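Local coordinates for extracellular solute-binding protein, family 7 (Colwellia psychrerythraea, PDB 4PET), which probably serves as the periplasmic solute-binding component of a TRAP transporter, and binds pyruvate together with a calcium ion, at residues 75-83 / 91-101. Numbering follows the deposited sequence.
Sequences SALGIFDFV and GHSASYYWKGK. With PYR (pyruvic acid), chain D.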
ATOM      1  N   SER A  75      14.379  -6.154  27.287  1.00 22.84           N
ATOM      2  CA  SER A  75      13.256  -7.077  27.203  1.00 26.46           C
ATOM      3  C   SER A  75      12.567  -6.979  25.846  1.00 20.83           C
ATOM      4  O   SER A  75      11.477  -6.460  25.721  1.00 20.95           O
ATOM      5  CB  SER A  75      12.270  -6.883  28.352  1.00 30.40           C
ATOM      6  OG  SER A  75      11.388  -7.993  28.404  1.00 30.95           O
ATOM      7  N   ALA A  76      13.223  -7.512  24.822  1.00 24.33           N
ATOM      8  CA  ALA A  76      12.674  -7.498  23.476  1.00 21.73           C
ATOM      9  C   ALA A  76      11.178  -7.883  23.440  1.00 21.89           C
ATOM     10  O   ALA A  76      10.388  -7.267  22.732  1.00 21.33           O
ATOM     11  CB  ALA A  76      13.515  -8.434  22.576  1.00 24.04           C
ATOM     12  N   LEU A  77      10.788  -8.907  24.196  1.00 22.27           N
ATOM     13  CA  LEU A  77       9.417  -9.369  24.162  1.00 25.50           C
ATOM     14  C   LEU A  77       8.647  -8.947  25.413  1.00 22.68           C
ATOM     15  O   LEU A  77       7.685  -9.596  25.797  1.00 25.74           O
ATOM     16  CB  LEU A  77       9.379 -10.893  23.958  1.00 26.38           C
ATOM     17  CG  LEU A  77       9.867 -11.391  22.581  1.00 28.10           C
ATOM     18  CD1 LEU A  77       9.777 -12.913  22.458  1.00 31.17           C
ATOM     19  CD2 LEU A  77       9.120 -10.736  21.405  1.00 30.11           C
ATOM     20  N   GLY A  78       9.071  -7.855  26.044  1.00 27.50           N
ATOM     21  CA  GLY A  78       8.413  -7.368  27.237  1.00 22.88           C
ATOM     22  C   GLY A  78       7.479  -6.206  26.926  1.00 26.64           C
ATOM     23  O   GLY A  78       6.919  -5.591  27.845  1.00 23.66           O
ATOM     24  N   ILE A  79       7.291  -5.922  25.633  1.00 20.18           N
ATOM     25  CA  ILE A  79       6.675  -4.671  25.212  1.00 24.28           C
ATOM     26  C   ILE A  79       5.209  -4.617  25.647  1.00 18.91           C
ATOM     27  O   ILE A  79       4.745  -3.588  26.130  1.00 18.43           O
ATOM     28  CB  ILE A  79       6.775  -4.459  23.685  1.00 21.41           C
ATOM     29  CG1 ILE A  79       8.210  -4.720  23.175  1.00 20.92           C
ATOM     30  CG2 ILE A  79       6.244  -3.084  23.307  1.00 20.40           C
ATOM     31  CD1 ILE A  79       9.347  -4.025  23.947  1.00 17.62           C
ATOM     32  N   PHE A  80       4.489  -5.725  25.481  1.00 19.35           N
ATOM     33  CA  PHE A  80       3.073  -5.778  25.872  1.00 20.77           C
ATOM     34  C   PHE A  80       2.947  -5.442  27.371  1.00 20.46           C
ATOM     35  O   PHE A  80       2.152  -4.576  27.774  1.00 18.48           O
ATOM     36  CB  PHE A  80       2.487  -7.143  25.453  1.00 16.96           C
ATOM     37  CG  PHE A  80       1.047  -7.386  25.857  1.00 22.26           C
ATOM     38  CD1 PHE A  80       0.719  -7.690  27.184  1.00 24.02           C
ATOM     39  CD2 PHE A  80       0.045  -7.423  24.893  1.00 16.60           C
ATOM     40  CE1 PHE A  80      -0.570  -7.965  27.556  1.00 23.06           C
ATOM     41  CE2 PHE A  80      -1.257  -7.733  25.259  1.00 20.68           C
ATOM     42  CZ  PHE A  80      -1.569  -7.977  26.618  1.00 23.55           C
ATOM     43  N   ASP A  81       3.775  -6.060  28.208  1.00 19.92           N
ATOM     44  CA  ASP A  81       3.706  -5.762  29.635  1.00 23.31           C
ATOM     45  C   ASP A  81       4.081  -4.316  29.991  1.00 22.96           C
ATOM     46  O   ASP A  81       3.471  -3.722  30.891  1.00 20.72           O
ATOM     47  CB  ASP A  81       4.501  -6.794  30.445  1.00 24.83           C
ATOM     48  CG  ASP A  81       3.837  -8.170  30.414  1.00 38.40           C
ATOM     49  OD1 ASP A  81       2.584  -8.214  30.454  1.00 34.11           O
ATOM     50  OD2 ASP A  81       4.547  -9.193  30.324  1.00 46.98           O
ATOM     51  N   PHE A  82       5.044  -3.753  29.266  1.00 21.63           N
ATOM     52  CA  PHE A  82       5.513  -2.390  29.490  1.00 20.41           C
ATOM     53  C   PHE A  82       4.390  -1.367  29.242  1.00 16.29           C
ATOM     54  O   PHE A  82       4.225  -0.411  30.005  1.00 22.59           O
ATOM     55  CB  PHE A  82       6.664  -2.052  28.532  1.00 17.18           C
ATOM     56  CG  PHE A  82       8.022  -2.608  28.925  1.00 16.92           C
ATOM     57  CD1 PHE A  82       8.416  -2.691  30.247  1.00 20.47           C
ATOM     58  CD2 PHE A  82       8.930  -2.972  27.946  1.00 24.16           C
ATOM     59  CE1 PHE A  82       9.676  -3.160  30.585  1.00 23.33           C
ATOM     60  CE2 PHE A  82      10.190  -3.442  28.276  1.00 17.35           C
ATOM     61  CZ  PHE A  82      10.566  -3.541  29.590  1.00 19.24           C
ATOM     62  N   VAL A  83       3.661  -1.560  28.155  1.00 22.01           N
ATOM     63  CA  VAL A  83       2.578  -0.656  27.781  1.00 15.18           C
ATOM     64  C   VAL A  83       1.292  -0.874  28.615  1.00 17.67           C
ATOM     65  O   VAL A  83       0.684   0.084  29.050  1.00 22.31           O
ATOM     66  CB  VAL A  83       2.257  -0.766  26.318  1.00 17.68           C
ATOM     67  CG1 VAL A  83       1.134   0.251  25.968  1.00 20.20           C
ATOM     68  CG2 VAL A  83       3.493  -0.480  25.483  1.00 20.58           C
ATOM     69  N   GLY A  91       4.583   1.334  22.682  1.00 18.65           N
ATOM     70  CA  GLY A  91       5.475   0.270  22.262  1.00 20.80           C
ATOM     71  C   GLY A  91       5.414   0.143  20.748  1.00 22.93           C
ATOM     72  O   GLY A  91       4.509   0.690  20.107  1.00 16.72           O
ATOM     73  N   HIS A  92       6.374  -0.590  20.197  1.00 16.12           N
ATOM     74  CA  HIS A  92       6.393  -0.981  18.803  1.00 13.16           C
ATOM     75  C   HIS A  92       6.921  -2.416  18.719  1.00 17.37           C
ATOM     76  O   HIS A  92       8.011  -2.769  19.248  1.00 19.98           O
ATOM     77  CB  HIS A  92       7.178   0.044  17.959  1.00 15.10           C
ATOM     78  CG  HIS A  92       7.037  -0.160  16.485  1.00 18.76           C
ATOM     79  ND1 HIS A  92       8.034  -0.738  15.726  1.00 20.77           N
ATOM     80  CD2 HIS A  92       6.027   0.098  15.623  1.00 13.42           C
ATOM     81  CE1 HIS A  92       7.667  -0.796  14.469  1.00 15.18           C
ATOM     82  NE2 HIS A  92       6.439  -0.298  14.375  1.00 17.17           N
ATOM     83  N   SER A  93       6.106  -3.275  18.117  1.00 17.46           N
ATOM     84  CA  SER A  93       6.347  -4.709  18.182  1.00 18.60           C
ATOM     85  C   SER A  93       5.477  -5.413  17.138  1.00 19.55           C
ATOM     86  O   SER A  93       5.202  -4.854  16.088  1.00 16.70           O
ATOM     87  CB  SER A  93       6.046  -5.204  19.593  1.00 19.22           C
ATOM     88  OG  SER A  93       6.704  -6.413  19.897  1.00 17.61           O
ATOM     89  N   ALA A  94       5.125  -6.666  17.393  1.00 15.40           N
ATOM     90  CA  ALA A  94       4.208  -7.381  16.544  1.00 14.46           C
ATOM     91  C   ALA A  94       3.135  -8.034  17.404  1.00 15.01           C
ATOM     92  O   ALA A  94       3.449  -8.649  18.404  1.00 15.11           O
ATOM     93  CB  ALA A  94       4.877  -8.397  15.737  1.00 14.71           C
ATOM     94  N   SER A  95       1.885  -7.891  16.983  1.00 17.70           N
ATOM     95  CA  SER A  95       0.731  -8.440  17.718  1.00 20.07           C
ATOM     96  C   SER A  95       0.863  -9.938  17.948  1.00 17.62           C
ATOM     97  O   SER A  95       0.507 -10.453  19.016  1.00 18.04           O
ATOM     98  CB  SER A  95      -0.575  -8.148  16.939  1.00 15.40           C
ATOM     99  OG  SER A  95      -1.733  -8.450  17.711  1.00 18.47           O
ATOM    100  N   TYR A  96       1.398 -10.661  16.960  1.00 19.29           N
ATOM    101  CA  TYR A  96       1.446 -12.093  17.091  1.00 15.40           C
ATOM    102  C   TYR A  96       2.498 -12.580  18.099  1.00 14.20           C
ATOM    103  O   TYR A  96       2.549 -13.785  18.418  1.00 20.44           O
ATOM    104  CB  TYR A  96       1.496 -12.843  15.746  1.00 14.94           C
ATOM    105  CG  TYR A  96       2.705 -12.621  14.842  1.00 16.13           C
ATOM    106  CD1 TYR A  96       3.822 -11.907  15.259  1.00 16.20           C
ATOM    107  CD2 TYR A  96       2.731 -13.211  13.592  1.00 15.32           C
ATOM    108  CE1 TYR A  96       4.945 -11.754  14.424  1.00 19.60           C
ATOM    109  CE2 TYR A  96       3.826 -13.030  12.725  1.00 22.65           C
ATOM    110  CZ  TYR A  96       4.926 -12.303  13.162  1.00 24.00           C
ATOM    111  OH  TYR A  96       6.000 -12.138  12.344  1.00 23.51           O
ATOM    112  N   TYR A  97       3.288 -11.673  18.652  1.00 15.91           N
ATOM    113  CA  TYR A  97       4.230 -12.109  19.701  1.00 15.48           C
ATOM    114  C   TYR A  97       3.443 -12.475  20.969  1.00 19.25           C
ATOM    115  O   TYR A  97       3.966 -13.165  21.830  1.00 18.49           O
ATOM    116  CB  TYR A  97       5.279 -11.035  20.052  1.00 19.35           C
ATOM    117  CG  TYR A  97       6.278 -10.679  18.926  1.00 17.09           C
ATOM    118  CD1 TYR A  97       6.552 -11.577  17.893  1.00 17.74           C
ATOM    119  CD2 TYR A  97       6.925  -9.427  18.905  1.00 16.30           C
ATOM    120  CE1 TYR A  97       7.496 -11.234  16.851  1.00 17.57           C
ATOM    121  CE2 TYR A  97       7.849  -9.103  17.929  1.00 18.63           C
ATOM    122  CZ  TYR A  97       8.127 -10.000  16.905  1.00 21.38           C
ATOM    123  OH  TYR A  97       9.031  -9.631  15.929  1.00 23.15           O
ATOM    124  N   TRP A  98       2.218 -11.966  21.111  1.00 17.92           N
ATOM    125  CA  TRP A  98       1.502 -12.114  22.365  1.00 23.81           C
ATOM    126  C   TRP A  98       0.591 -13.318  22.378  1.00 25.49           C
ATOM    127  O   TRP A  98      -0.313 -13.424  23.214  1.00 20.32           O
ATOM    128  CB  TRP A  98       0.752 -10.821  22.714  1.00 21.99           C
ATOM    129  CG  TRP A  98       1.545  -9.611  22.350  1.00 16.42           C
ATOM    130  CD1 TRP A  98       1.111  -8.556  21.590  1.00 17.07           C
ATOM    131  CD2 TRP A  98       2.915  -9.319  22.682  1.00 15.83           C
ATOM    132  NE1 TRP A  98       2.121  -7.636  21.431  1.00 16.72           N
ATOM    133  CE2 TRP A  98       3.233  -8.068  22.088  1.00 18.80           C
ATOM    134  CE3 TRP A  98       3.901  -9.983  23.423  1.00 20.88           C
ATOM    135  CZ2 TRP A  98       4.515  -7.480  22.197  1.00 19.28           C
ATOM    136  CZ3 TRP A  98       5.159  -9.397  23.525  1.00 19.10           C
ATOM    137  CH2 TRP A  98       5.449  -8.163  22.919  1.00 14.71           C
ATOM    138  N   LYS A  99       0.851 -14.264  21.489  1.00 16.60           N
ATOM    139  CA  LYS A  99      -0.048 -15.397  21.380  1.00 16.48           C
ATOM    140  C   LYS A  99      -0.155 -16.182  22.657  1.00 19.50           C
ATOM    141  O   LYS A  99      -1.227 -16.707  22.973  1.00 21.64           O
ATOM    142  CB  LYS A  99       0.276 -16.285  20.149  1.00 26.18           C
ATOM    143  CG  LYS A  99       1.551 -17.065  20.221  1.00 26.72           C
ATOM    144  CD  LYS A  99       1.777 -17.879  18.945  1.00 32.86           C
ATOM    145  CE  LYS A  99       3.150 -18.580  18.961  1.00 37.35           C
ATOM    146  NZ  LYS A  99       3.400 -19.536  17.812  1.00 40.31           N
ATOM    147  N   GLY A 100       0.936 -16.263  23.411  1.00 20.74           N
ATOM    148  CA  GLY A 100       0.892 -16.876  24.721  1.00 22.28           C
ATOM    149  C   GLY A 100      -0.047 -16.220  25.704  1.00 26.68           C
ATOM    150  O   GLY A 100      -0.532 -16.882  26.623  1.00 29.90           O
ATOM    151  N   LYS A 101      -0.301 -14.928  25.524  1.00 26.03           N
ATOM    152  CA  LYS A 101      -1.138 -14.178  26.445  1.00 32.71           C
ATOM    153  C   LYS A 101      -2.579 -14.246  26.012  1.00 31.77           C
ATOM    154  O   LYS A 101      -3.471 -14.209  26.832  1.00 30.11           O
ATOM    155  CB  LYS A 101      -0.687 -12.719  26.494  1.00 32.81           C
ATOM    156  CG  LYS A 101       0.724 -12.568  27.093  1.00 35.49           C
ATOM    157  CD  LYS A 101       1.159 -11.121  27.194  1.00 40.43           C
ATOM    158  CE  LYS A 101       2.583 -11.009  27.751  1.00 49.32           C
ATOM    159  NZ  LYS A 101       2.680 -11.402  29.182  1.00 49.13           N
TER
HETATM  160  C   PYR D 402       8.944 -11.617  12.740  1.00 21.41           C
HETATM  161  O   PYR D 402       9.131 -12.829  12.293  1.00 18.99           O
HETATM  162  OXT PYR D 402       9.126 -11.434  14.016  1.00 15.36           O
HETATM  163  CA  PYR D 402       8.649 -10.552  11.860  1.00 32.70           C
HETATM  164  O3  PYR D 402       8.271 -10.776  10.627  1.00 24.97           O
HETATM  165  CB  PYR D 402       8.814  -9.126  12.287  1.00 31.98           C
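Helix 79-83, in the beta-alpha-beta crossover from strand 63-68 to strand 90-93, runs nearly antiparallel to strand 91-93, their axes 8.5 Å apart at an angle of 161°, with Ile79 against Gly91; beyond the strand, Leu77 and Phe80 have Tyr97 and Trp98 as nearest backbone neighbours. Ile79 CG2 lies 3.6 Å from Gly91 CA, where a side chain would collide with it; its absence is what allows the helix to lie this close. The Trp98 indole fills the middle of the contact. Phe80 CB stands over the centre of its six-membered ring, 3.5 Å from the centroid, and the Phe80 ring turns an edge toward the five-membered ring. Tyr97 CB and Ala94 O lie over the opposite indole face, while NE1 is hydrogen-bonded to Gln242. An alanine in place of Trp98 would probably open a gap between Phe80 and Tyr97 CB and leave Gln242 without its indole donor. Lys101 CD rests over a Phe80 face; the bend at chi4 (-69°) brings NZ to Asp81 OD2, a 3.1 Å salt bridge on the syn side, 20° out of the carboxylate plane. Leu77 CD2 packs over the Tyr97 ring face, 4.0 Å from its centroid, and Tyr97 OH donates a 2.6 Å hydrogen bond to pyruvate OXT. Apolar packing and a peripheral ion pair thus join the helix to the segment after the strand, while Leu77, just before the helix, backs Tyr97 and probably helps position it.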